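Local coordinates for LPS-assembly lipoprotein (Caulobacter crescentus, PDB 4KWY), which probably helps assemble lipopolysaccharide at the outer membrane as a lipoprotein of the LptE family, at residues T92-T97 / A119-R124; F68-S73 / D113-A118; V96-A101 / I108-D113. One frame throughout, in Å; residues are numbered along the deposited sequence.

Overall arrangement
All three contacts set helix 104-135 against the sheet: contacts 1 and 3 through strand 86-99, contact 2 through its antiparallel neighbour, strand 67-80. Contacts 1 and 2 are buried, with centres about 7 Å apart, and a backbone hydrogen bond between V94 and M72 joins their strands directly. Contact 3 lies at the surface, its centre about 18 Å from that of the chain, near the turn between strand 86-99 and the helix. Chemistry follows place: contact 1 sets the methyls of V94 and T92 on A122 and the aliphatic base of E121, contact 2 uses leucine and selenomethionine with a glutamine whose polar end is held elsewhere, and contact 3 an aromatic face over a helix backbone.

Contact 1. Residues T92-T97 / A119-R124; sequences TDVSVT and AAEAAR
V94 and A122 mark the point where strand 92-97 and helix 119-124 lie nearest, V94 CA to A122 CA measuring 6.0 Å. The axes of the two segments approach to 8.1 Å with 149° between their N-to-C directions, so the strand runs roughly antiparallel to the helix. T92 and V94 direct their CB atoms toward the helix whereas D93 and S95 direct theirs away, the alternation expected of an extended strand.

V94 straddles the helix surface with its two methyls. CG2 rests on the backbone of A122, 3.7 Å from A122 CA, and the short A122 side chain meets it with CB at 3.9 Å from V94 CG2. The other branch, CG1, lies anti to the backbone N (chi1 172°) and comes up against the aliphatic base of E121, V94 CG1 to E121 CB being 3.8 Å. These two side chains cross at about a right angle, and it is CB and CG of E121, not its carboxylate, that do the touching. T92 divides its roles: CG2, anti to the backbone N, sits 3.9 Å from A122 O, while OG1 is hydrogen-bonded to W76 NE1.

No hydrogen bond joins the two segments. On the outward side of the strand, D93 forms salt bridges with R71 and R91. A122 and A123 also touch L26 and Q29 of helix 21-34, which places this part of helix 104-135 against that helix as well. Helices 104-135 and 21-34 lie over one face of the mixed, mostly antiparallel sheet, a two-layer alpha/beta sandwich as in LptE proteins.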
ATOM      1  N   THR A  92      -7.970   3.382  -2.426  1.00 43.83           N
ATOM      2  CA  THR A  92      -7.958   2.106  -1.686  1.00 41.88           C
ATOM      3  C   THR A  92      -8.190   2.439  -0.212  1.00 43.26           C
ATOM      4  O   THR A  92      -7.541   3.316   0.340  1.00 42.15           O
ATOM      5  CB  THR A  92      -6.611   1.353  -1.967  1.00 39.24           C
ATOM      6  OG1 THR A  92      -6.428   1.247  -3.374  1.00 42.54           O
ATOM      7  CG2 THR A  92      -6.536  -0.035  -1.348  1.00 28.97           C
ATOM      8  N   ASP A  93      -9.126   1.761   0.400  1.00 41.39           N
ATOM      9  CA  ASP A  93      -9.452   1.930   1.811  1.00 40.94           C
ATOM     10  C   ASP A  93      -9.431   0.577   2.466  1.00 41.02           C
ATOM     11  O   ASP A  93     -10.223  -0.285   2.107  1.00 39.14           O
ATOM     12  CB  ASP A  93     -10.828   2.586   1.985  1.00 45.23           C
ATOM     13  CG  ASP A  93     -10.770   4.001   2.514  1.00 58.52           C
ATOM     14  OD1 ASP A  93     -10.568   4.168   3.734  1.00 59.01           O
ATOM     15  OD2 ASP A  93     -11.012   4.937   1.721  1.00 66.52           O
ATOM     16  N   VAL A  94      -8.505   0.374   3.404  1.00 36.22           N
ATOM     17  CA  VAL A  94      -8.353  -0.894   4.114  1.00 34.47           C
ATOM     18  C   VAL A  94      -8.514  -0.665   5.631  1.00 39.20           C
ATOM     19  O   VAL A  94      -7.978   0.314   6.166  1.00 39.97           O
ATOM     20  CB  VAL A  94      -6.979  -1.535   3.768  1.00 35.75           C
ATOM     21  CG1 VAL A  94      -6.704  -2.754   4.649  1.00 35.87           C
ATOM     22  CG2 VAL A  94      -6.919  -1.931   2.298  1.00 35.07           C
ATOM     23  N   SER A  95      -9.194  -1.591   6.316  1.00 35.93           N
ATOM     24  CA  SER A  95      -9.354  -1.555   7.778  1.00 35.82           C
ATOM     25  C   SER A  95      -8.878  -2.834   8.403  1.00 35.09           C
ATOM     26  O   SER A  95      -9.138  -3.900   7.874  1.00 33.02           O
ATOM     27  CB  SER A  95     -10.806  -1.322   8.171  1.00 41.36           C
ATOM     28  OG  SER A  95     -11.056   0.066   8.071  1.00 57.98           O
ATOM     29  N   VAL A  96      -8.154  -2.720   9.520  1.00 30.95           N
ATOM     30  CA  VAL A  96      -7.676  -3.838  10.321  1.00 29.20           C
ATOM     31  C   VAL A  96      -7.984  -3.552  11.793  1.00 34.81           C
ATOM     32  O   VAL A  96      -8.194  -2.393  12.192  1.00 34.98           O
ATOM     33  CB  VAL A  96      -6.168  -4.166  10.119  1.00 31.53           C
ATOM     34  CG1 VAL A  96      -5.863  -4.542   8.689  1.00 30.19           C
ATOM     35  CG2 VAL A  96      -5.263  -3.033  10.590  1.00 32.07           C
ATOM     36  N   THR A  97      -8.018  -4.617  12.593  1.00 30.97           N
ATOM     37  CA  THR A  97      -8.128  -4.550  14.030  1.00 31.35           C
ATOM     38  C   THR A  97      -6.866  -5.189  14.610  1.00 35.93           C
ATOM     39  O   THR A  97      -6.203  -5.994  13.943  1.00 33.24           O
ATOM     40  CB  THR A  97      -9.411  -5.182  14.582  1.00 38.34           C
ATOM     41  OG1 THR A  97      -9.413  -6.573  14.317  1.00 38.85           O
ATOM     42  CG2 THR A  97     -10.693  -4.491  14.097  1.00 33.88           C
ATOM     43  N   ALA A 119      -1.139  -2.303   5.340  1.00 35.48           N
ATOM     44  CA  ALA A 119      -0.274  -2.020   4.182  1.00 35.73           C
ATOM     45  C   ALA A 119      -0.205  -3.213   3.203  1.00 40.78           C
ATOM     46  O   ALA A 119      -0.188  -2.994   1.994  1.00 41.75           O
ATOM     47  CB  ALA A 119       1.126  -1.630   4.636  1.00 37.34           C
ATOM     48  N   ALA A 120      -0.152  -4.459   3.726  1.00 36.41           N
ATOM     49  CA  ALA A 120      -0.101  -5.699   2.943  1.00 34.72           C
ATOM     50  C   ALA A 120      -1.395  -5.888   2.154  1.00 35.04           C
ATOM     51  O   ALA A 120      -1.322  -6.139   0.962  1.00 35.30           O
ATOM     52  CB  ALA A 120       0.159  -6.887   3.855  1.00 35.29           C
ATOM     53  N   GLU A 121      -2.559  -5.679   2.784  1.00 30.99           N
ATOM     54  CA  GLU A 121      -3.872  -5.775   2.115  1.00 31.42           C
ATOM     55  C   GLU A 121      -4.081  -4.638   1.115  1.00 35.34           C
ATOM     56  O   GLU A 121      -4.629  -4.897   0.049  1.00 36.82           O
ATOM     57  CB  GLU A 121      -5.032  -5.814   3.129  1.00 32.40           C
ATOM     58  CG  GLU A 121      -6.433  -6.048   2.537  1.00 42.04           C
ATOM     59  CD  GLU A 121      -6.698  -7.178   1.545  1.00 55.01           C
ATOM     60  OE1 GLU A 121      -5.930  -8.169   1.517  1.00 45.56           O
ATOM     61  OE2 GLU A 121      -7.714  -7.081   0.817  1.00 51.62           O
ATOM     62  N   ALA A 122      -3.658  -3.393   1.446  1.00 31.51           N
ATOM     63  CA  ALA A 122      -3.724  -2.259   0.518  1.00 30.80           C
ATOM     64  C   ALA A 122      -2.878  -2.544  -0.709  1.00 38.23           C
ATOM     65  O   ALA A 122      -3.368  -2.347  -1.818  1.00 39.82           O
ATOM     66  CB  ALA A 122      -3.268  -0.980   1.192  1.00 30.60           C
ATOM     67  N   ALA A 123      -1.642  -3.095  -0.513  1.00 36.78           N
ATOM     68  CA  ALA A 123      -0.697  -3.468  -1.576  1.00 37.82           C
ATOM     69  C   ALA A 123      -1.291  -4.512  -2.481  1.00 44.45           C
ATOM     70  O   ALA A 123      -1.211  -4.365  -3.690  1.00 46.52           O
ATOM     71  CB  ALA A 123       0.598  -3.976  -0.984  1.00 38.76           C
ATOM     72  N   ARG A 124      -1.935  -5.530  -1.896  1.00 40.91           N
ATOM     73  CA  ARG A 124      -2.598  -6.624  -2.588  1.00 41.61           C
ATOM     74  C   ARG A 124      -3.751  -6.103  -3.467  1.00 44.81           C
ATOM     75  O   ARG A 124      -3.846  -6.508  -4.615  1.00 47.37           O
ATOM     76  CB  ARG A 124      -3.106  -7.641  -1.549  1.00 41.43           C
ATOM     77  CG  ARG A 124      -3.684  -8.914  -2.126  1.00 44.68           C
ATOM     78  CD  ARG A 124      -4.286  -9.754  -1.024  1.00 55.10           C
ATOM     79  NE  ARG A 124      -4.950 -10.963  -1.526  1.00 65.44           N
ATOM     80  CZ  ARG A 124      -4.699 -12.190  -1.077  1.00 79.96           C
ATOM     81  NH1 ARG A 124      -3.785 -12.386  -0.134  1.00 63.86           N
ATOM     82  NH2 ARG A 124      -5.375 -13.227  -1.552  1.00 72.13           N
TER

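Contact 2. Residues F68-S73 / D113-A118; sequences FELRMS and DGQERA
L70 and Q115 cross at about a right angle, and the meeting is between one leucine methyl and the aliphatic part of the glutamine: L70 CD2 lies 3.5 Å from Q115 CG. With CG anti to the backbone N (chi1 -175°), L70 extends from its strand to the helix backbone, where CD2 packs 3.8 Å from G114 C and 3.7 Å from Q115 N. M72, a selenomethionine, packs on A118. M72 CB faces A118 CB at 4.1 Å, and farther out on the same side chain M72 SE lies 4.1 Å from A118 C. F55 of helix 52-56 touches both of these residues.

The segment axes diverge by 37°, and D113 and R117 pair with each other on the helix, off the interface. The outer end of Q115 is gripped twice, OE1 by R21 NE and NE2 by F55 O. The buried amide therefore has partners for both its polar atoms, and the two bonds probably hold it turned so that CG is offered to L70; the side-chain contacts across the interface are apolar, with no hydrogen bond between the segments.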
ATOM      1  N   PHE A  68      -8.375  -2.350  18.872  1.00 46.33           N
ATOM      2  CA  PHE A  68      -8.314  -1.109  18.118  1.00 44.80           C
ATOM      3  C   PHE A  68      -8.590  -1.330  16.660  1.00 43.70           C
ATOM      4  O   PHE A  68      -8.302  -2.411  16.157  1.00 38.89           O
ATOM      5  CB  PHE A  68      -6.920  -0.491  18.278  1.00 47.56           C
ATOM      6  CG  PHE A  68      -6.683   0.168  19.609  1.00 52.66           C
ATOM      7  CD1 PHE A  68      -6.335  -0.585  20.730  1.00 56.96           C
ATOM      8  CD2 PHE A  68      -6.815   1.542  19.752  1.00 56.95           C
ATOM      9  CE1 PHE A  68      -6.151   0.027  21.972  1.00 61.53           C
ATOM     10  CE2 PHE A  68      -6.655   2.150  20.998  1.00 63.10           C
ATOM     11  CZ  PHE A  68      -6.303   1.393  22.090  1.00 62.72           C
ATOM     12  N   GLU A  69      -9.153  -0.305  15.976  1.00 41.78           N
ATOM     13  CA  GLU A  69      -9.375  -0.339  14.532  1.00 40.00           C
ATOM     14  C   GLU A  69      -8.492   0.701  13.889  1.00 47.61           C
ATOM     15  O   GLU A  69      -8.434   1.842  14.326  1.00 50.01           O
ATOM     16  CB  GLU A  69     -10.830  -0.163  14.103  1.00 41.19           C
ATOM     17  CG  GLU A  69     -11.012  -0.481  12.618  1.00 47.79           C
ATOM     18  CD  GLU A  69     -12.419  -0.415  12.055  1.00 77.10           C
ATOM     19  OE1 GLU A  69     -12.924   0.713  11.854  1.00 93.98           O
ATOM     20  OE2 GLU A  69     -12.987  -1.488  11.744  1.00 67.00           O
ATOM     21  N   LEU A  70      -7.773   0.283  12.867  1.00 43.42           N
ATOM     22  CA  LEU A  70      -6.849   1.114  12.146  1.00 42.28           C
ATOM     23  C   LEU A  70      -7.271   1.163  10.685  1.00 42.48           C
ATOM     24  O   LEU A  70      -7.629   0.141  10.098  1.00 39.00           O
ATOM     25  CB  LEU A  70      -5.493   0.476  12.336  1.00 42.49           C
ATOM     26  CG  LEU A  70      -4.299   1.193  11.798  1.00 49.08           C
ATOM     27  CD1 LEU A  70      -3.744   2.158  12.824  1.00 51.11           C
ATOM     28  CD2 LEU A  70      -3.268   0.185  11.511  1.00 54.30           C
ATOM     29  N   ARG A  71      -7.282   2.365  10.119  1.00 41.08           N
ATOM     30  CA  ARG A  71      -7.726   2.575   8.754  1.00 39.85           C
ATOM     31  C   ARG A  71      -6.633   3.140   7.871  1.00 40.38           C
ATOM     32  O   ARG A  71      -5.962   4.105   8.225  1.00 39.33           O
ATOM     33  CB  ARG A  71      -8.943   3.493   8.732  1.00 41.69           C
ATOM     34  CG  ARG A  71      -9.646   3.484   7.396  1.00 51.29           C
ATOM     35  CD  ARG A  71     -11.023   4.044   7.530  1.00 60.44           C
ATOM     36  NE  ARG A  71     -11.521   4.507   6.238  1.00 66.39           N
ATOM     37  CZ  ARG A  71     -12.100   5.684   6.037  1.00 76.45           C
ATOM     38  NH1 ARG A  71     -12.248   6.539   7.042  1.00 67.42           N
ATOM     39  NH2 ARG A  71     -12.535   6.017   4.829  1.00 62.78           N
HETATM   40  N   MSE A  72      -6.432   2.490   6.731  1.00 35.31           N
HETATM   41  CA  MSE A  72      -5.475   2.966   5.757  1.00 32.23           C
HETATM   42  C   MSE A  72      -6.254   3.425   4.529  1.00 34.82           C
HETATM   43  O   MSE A  72      -6.863   2.608   3.829  1.00 30.64           O
HETATM   44  CB  MSE A  72      -4.408   1.931   5.399  1.00 32.16           C
HETATM   45  CG  MSE A  72      -3.406   2.510   4.389  1.00 39.25           C
HETATM   46 SE   MSE A  72      -2.023   1.311   3.946  0.75 46.04          SE
HETATM   47  CE  MSE A  72      -0.609   2.405   4.476  1.00 43.67           C
ATOM     48  N   SER A  73      -6.203   4.743   4.274  1.00 34.08           N
ATOM     49  CA  SER A  73      -6.841   5.398   3.137  1.00 35.05           C
ATOM     50  C   SER A  73      -5.763   5.876   2.201  1.00 41.53           C
ATOM     51  O   SER A  73      -4.848   6.593   2.625  1.00 43.23           O
ATOM     52  CB  SER A  73      -7.696   6.558   3.615  1.00 39.33           C
ATOM     53  OG  SER A  73      -8.662   6.078   4.527  1.00 47.73           O
ATOM     54  N   ASP A 113       2.080  -4.466  13.893  1.00 42.91           N
ATOM     55  CA  ASP A 113       1.622  -5.634  13.140  1.00 41.59           C
ATOM     56  C   ASP A 113       0.320  -5.271  12.391  1.00 43.83           C
ATOM     57  O   ASP A 113       0.201  -5.612  11.216  1.00 42.83           O
ATOM     58  CB  ASP A 113       1.450  -6.866  14.041  1.00 44.34           C
ATOM     59  CG  ASP A 113       0.820  -8.049  13.335  1.00 49.88           C
ATOM     60  OD1 ASP A 113       1.521  -8.716  12.553  1.00 55.33           O
ATOM     61  OD2 ASP A 113      -0.373  -8.268  13.521  1.00 44.78           O
ATOM     62  N   GLY A 114      -0.579  -4.518  13.039  1.00 39.87           N
ATOM     63  CA  GLY A 114      -1.810  -4.031  12.416  1.00 37.43           C
ATOM     64  C   GLY A 114      -1.508  -3.137  11.221  1.00 40.39           C
ATOM     65  O   GLY A 114      -2.095  -3.285  10.140  1.00 39.11           O
ATOM     66  N   GLN A 115      -0.542  -2.240  11.387  1.00 37.33           N
ATOM     67  CA  GLN A 115      -0.101  -1.335  10.325  1.00 36.18           C
ATOM     68  C   GLN A 115       0.492  -2.092   9.111  1.00 40.32           C
ATOM     69  O   GLN A 115       0.187  -1.751   7.955  1.00 40.06           O
ATOM     70  CB  GLN A 115       0.907  -0.351  10.897  1.00 39.15           C
ATOM     71  CG  GLN A 115       0.223   0.689  11.767  1.00 46.88           C
ATOM     72  CD  GLN A 115       1.147   1.759  12.238  1.00 53.72           C
ATOM     73  OE1 GLN A 115       2.313   1.512  12.584  1.00 43.32           O
ATOM     74  NE2 GLN A 115       0.622   2.969  12.300  1.00 52.97           N
ATOM     75  N   GLU A 116       1.274  -3.149   9.376  1.00 37.09           N
ATOM     76  CA  GLU A 116       1.869  -4.009   8.355  1.00 36.76           C
ATOM     77  C   GLU A 116       0.779  -4.774   7.589  1.00 39.82           C
ATOM     78  O   GLU A 116       0.831  -4.874   6.361  1.00 39.30           O
ATOM     79  CB  GLU A 116       2.871  -4.982   8.998  1.00 40.02           C
ATOM     80  CG  GLU A 116       4.275  -4.398   9.074  1.00 61.57           C
ATOM     81  CD  GLU A 116       5.080  -4.692  10.330  1.00 93.47           C
ATOM     82  OE1 GLU A 116       4.902  -5.786  10.921  1.00 71.85           O
ATOM     83  OE2 GLU A 116       5.913  -3.830  10.706  1.00 91.21           O
ATOM     84  N   ARG A 117      -0.237  -5.276   8.320  1.00 35.10           N
ATOM     85  CA  ARG A 117      -1.351  -6.023   7.758  1.00 32.74           C
ATOM     86  C   ARG A 117      -2.244  -5.115   6.888  1.00 36.53           C
ATOM     87  O   ARG A 117      -2.678  -5.541   5.814  1.00 35.24           O
ATOM     88  CB  ARG A 117      -2.137  -6.696   8.876  1.00 30.99           C
ATOM     89  CG  ARG A 117      -1.389  -7.908   9.440  1.00 31.10           C
ATOM     90  CD  ARG A 117      -2.295  -8.747  10.320  1.00 27.64           C
ATOM     91  NE  ARG A 117      -2.489  -8.151  11.636  1.00 27.41           N
ATOM     92  CZ  ARG A 117      -3.611  -7.564  12.036  1.00 39.86           C
ATOM     93  NH1 ARG A 117      -4.663  -7.506  11.228  1.00 26.01           N
ATOM     94  NH2 ARG A 117      -3.694  -7.040  13.248  1.00 28.00           N
ATOM     95  N   ALA A 118      -2.460  -3.852   7.315  1.00 35.12           N
ATOM     96  CA  ALA A 118      -3.209  -2.864   6.528  1.00 34.19           C
ATOM     97  C   ALA A 118      -2.457  -2.590   5.232  1.00 38.00           C
ATOM     98  O   ALA A 118      -3.029  -2.749   4.151  1.00 37.45           O
ATOM     99  CB  ALA A 118      -3.400  -1.583   7.332  1.00 35.07           C
TER

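Contact 3. Residues V96-A101 / I108-D113; sequences VTYDSA and IAAQQD
At the turn from strand 86-99 into helix 104-135, Y98, near the end of the strand, packs on A110 and Q111. Y98 CG occupies the position between the backbone N and the carbonyl carbon, which swings the ring across the helix backbone; Y98 CB comes within 3.4 Å of A110 O. Q111 CA stands over the ring face, 3.7 Å from the Y98 ring centroid and 9° from the ring normal, a CH-pi contact. From there Q111 runs side by side with the tyrosine, pointing the same way: Q111 CG is 3.6 Å from Y98 CZ, and the amide plane is turned 49° from the ring.

The connection reverses the chain direction, with 165° between the segment axes, so that the helix lies antiparallel to the strand as part of one layer of the alpha/beta sandwich. A110 CB packs beside the ring at CD1, 4.0 Å from Y98 CD1, and is 3.7 Å from D99 O. Replacing Y98 by an alanine would probably open a gap over Q111 and deprive F68, whose ring meets the tyrosine with the planes nearly parallel, of its aromatic neighbour. D99 directs its CB away from the helix, and its carboxylate forms a salt bridge with R67.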
ATOM      1  N   VAL A  96      -8.154  -2.720   9.520  1.00 30.95           N
ATOM      2  CA  VAL A  96      -7.676  -3.838  10.321  1.00 29.20           C
ATOM      3  C   VAL A  96      -7.984  -3.552  11.793  1.00 34.81           C
ATOM      4  O   VAL A  96      -8.194  -2.393  12.192  1.00 34.98           O
ATOM      5  CB  VAL A  96      -6.168  -4.166  10.119  1.00 31.53           C
ATOM      6  CG1 VAL A  96      -5.863  -4.542   8.689  1.00 30.19           C
ATOM      7  CG2 VAL A  96      -5.263  -3.033  10.590  1.00 32.07           C
ATOM      8  N   THR A  97      -8.018  -4.617  12.593  1.00 30.97           N
ATOM      9  CA  THR A  97      -8.128  -4.550  14.030  1.00 31.35           C
ATOM     10  C   THR A  97      -6.866  -5.189  14.610  1.00 35.93           C
ATOM     11  O   THR A  97      -6.203  -5.994  13.943  1.00 33.24           O
ATOM     12  CB  THR A  97      -9.411  -5.182  14.582  1.00 38.34           C
ATOM     13  OG1 THR A  97      -9.413  -6.573  14.317  1.00 38.85           O
ATOM     14  CG2 THR A  97     -10.693  -4.491  14.097  1.00 33.88           C
ATOM     15  N   TYR A  98      -6.497  -4.774  15.822  1.00 34.81           N
ATOM     16  CA  TYR A  98      -5.399  -5.366  16.576  1.00 35.11           C
ATOM     17  C   TYR A  98      -5.806  -5.371  17.992  1.00 40.80           C
ATOM     18  O   TYR A  98      -6.551  -4.487  18.443  1.00 40.30           O
ATOM     19  CB  TYR A  98      -4.020  -4.709  16.360  1.00 36.43           C
ATOM     20  CG  TYR A  98      -3.915  -3.246  16.726  1.00 38.54           C
ATOM     21  CD1 TYR A  98      -3.539  -2.853  18.010  1.00 42.98           C
ATOM     22  CD2 TYR A  98      -4.119  -2.252  15.768  1.00 37.98           C
ATOM     23  CE1 TYR A  98      -3.391  -1.504  18.338  1.00 47.41           C
ATOM     24  CE2 TYR A  98      -3.995  -0.897  16.092  1.00 41.02           C
ATOM     25  CZ  TYR A  98      -3.612  -0.530  17.371  1.00 51.27           C
ATOM     26  OH  TYR A  98      -3.512   0.792  17.712  1.00 53.85           O
ATOM     27  N   ASP A  99      -5.400  -6.428  18.678  1.00 41.22           N
ATOM     28  CA  ASP A  99      -5.731  -6.571  20.071  1.00 45.35           C
ATOM     29  C   ASP A  99      -4.498  -6.203  20.881  1.00 58.07           C
ATOM     30  O   ASP A  99      -3.558  -6.990  20.978  1.00 59.32           O
ATOM     31  CB  ASP A  99      -6.264  -7.988  20.364  1.00 46.01           C
ATOM     32  CG  ASP A  99      -7.760  -8.155  20.115  1.00 47.08           C
ATOM     33  OD1 ASP A  99      -8.238  -7.700  19.070  1.00 47.08           O
ATOM     34  OD2 ASP A  99      -8.434  -8.775  20.952  1.00 48.36           O
ATOM     35  N   SER A 100      -4.488  -4.965  21.405  1.00 60.67           N
ATOM     36  CA  SER A 100      -3.418  -4.389  22.235  1.00 66.05           C
ATOM     37  C   SER A 100      -3.266  -5.125  23.601  1.00 76.46           C
ATOM     38  O   SER A 100      -3.926  -6.135  23.880  1.00 75.56           O
ATOM     39  CB  SER A 100      -3.669  -2.894  22.458  1.00 72.09           C
ATOM     40  OG  SER A 100      -2.471  -2.169  22.668  1.00 83.10           O
ATOM     41  N   ALA A 101      -2.379  -4.604  24.437  1.00 79.63           N
ATOM     42  CA  ALA A 101      -2.057  -5.164  25.740  1.00 84.09           C
ATOM     43  C   ALA A 101      -1.755  -4.054  26.755  1.00 94.71           C
ATOM     44  O   ALA A 101      -1.437  -2.925  26.358  1.00 94.94           O
ATOM     45  CB  ALA A 101      -0.855  -6.090  25.599  1.00 85.30           C
ATOM     46  N   ILE A 108       2.727  -1.911  21.385  1.00 68.65           N
ATOM     47  CA  ILE A 108       3.400  -1.341  20.216  1.00 67.26           C
ATOM     48  C   ILE A 108       3.547  -2.423  19.139  1.00 65.16           C
ATOM     49  O   ILE A 108       3.306  -2.140  17.968  1.00 61.55           O
ATOM     50  CB  ILE A 108       4.773  -0.715  20.623  1.00 75.01           C
ATOM     51  CG1 ILE A 108       4.594   0.559  21.509  1.00 80.02           C
ATOM     52  CG2 ILE A 108       5.716  -0.484  19.411  1.00 73.51           C
ATOM     53  CD1 ILE A 108       3.663   1.769  20.907  1.00 90.59           C
ATOM     54  N   ALA A 109       3.944  -3.645  19.534  1.00 61.77           N
ATOM     55  CA  ALA A 109       4.108  -4.783  18.627  1.00 59.51           C
ATOM     56  C   ALA A 109       2.782  -5.099  17.884  1.00 58.81           C
ATOM     57  O   ALA A 109       2.799  -5.298  16.669  1.00 57.86           O
ATOM     58  CB  ALA A 109       4.583  -5.999  19.406  1.00 62.52           C
ATOM     59  N   ALA A 110       1.648  -5.051  18.608  1.00 51.31           N
ATOM     60  CA  ALA A 110       0.297  -5.283  18.093  1.00 47.30           C
ATOM     61  C   ALA A 110      -0.109  -4.198  17.087  1.00 47.41           C
ATOM     62  O   ALA A 110      -0.663  -4.517  16.021  1.00 43.53           O
ATOM     63  CB  ALA A 110      -0.702  -5.347  19.254  1.00 48.55           C
ATOM     64  N   GLN A 111       0.211  -2.929  17.404  1.00 45.69           N
ATOM     65  CA  GLN A 111      -0.093  -1.778  16.563  1.00 45.16           C
ATOM     66  C   GLN A 111       0.731  -1.830  15.267  1.00 49.02           C
ATOM     67  O   GLN A 111       0.175  -1.674  14.170  1.00 47.43           O
ATOM     68  CB  GLN A 111       0.134  -0.449  17.317  1.00 49.56           C
ATOM     69  CG  GLN A 111      -0.341   0.778  16.489  1.00 69.43           C
ATOM     70  CD  GLN A 111      -0.145   2.131  17.130  1.00 89.12           C
ATOM     71  OE1 GLN A 111       0.885   2.420  17.763  1.00 89.99           O
ATOM     72  NE2 GLN A 111      -1.104   3.018  16.893  1.00 74.30           N
ATOM     73  N   GLN A 112       2.036  -2.079  15.389  1.00 46.88           N
ATOM     74  CA  GLN A 112       2.919  -2.172  14.221  1.00 45.90           C
ATOM     75  C   GLN A 112       2.529  -3.335  13.315  1.00 46.82           C
ATOM     76  O   GLN A 112       2.620  -3.185  12.104  1.00 47.01           O
ATOM     77  CB  GLN A 112       4.389  -2.282  14.642  1.00 49.70           C
ATOM     78  CG  GLN A 112       4.919  -0.959  15.182  1.00 57.68           C
ATOM     79  CD  GLN A 112       6.380  -1.014  15.490  1.00 77.89           C
ATOM     80  OE1 GLN A 112       6.883  -1.976  16.087  1.00 71.15           O
ATOM     81  NE2 GLN A 112       7.099   0.024  15.078  1.00 77.40           N
ATOM     82  N   ASP A 113       2.080  -4.466  13.893  1.00 42.91           N
ATOM     83  CA  ASP A 113       1.622  -5.634  13.140  1.00 41.59           C
ATOM     84  C   ASP A 113       0.320  -5.271  12.391  1.00 43.83           C
ATOM     85  O   ASP A 113       0.201  -5.612  11.216  1.00 42.83           O
ATOM     86  CB  ASP A 113       1.450  -6.866  14.041  1.00 44.34           C
ATOM     87  CG  ASP A 113       0.820  -8.049  13.335  1.00 49.88           C
ATOM     88  OD1 ASP A 113       1.521  -8.716  12.553  1.00 55.33           O
ATOM     89  OD2 ASP A 113      -0.373  -8.268  13.521  1.00 44.78           O
TER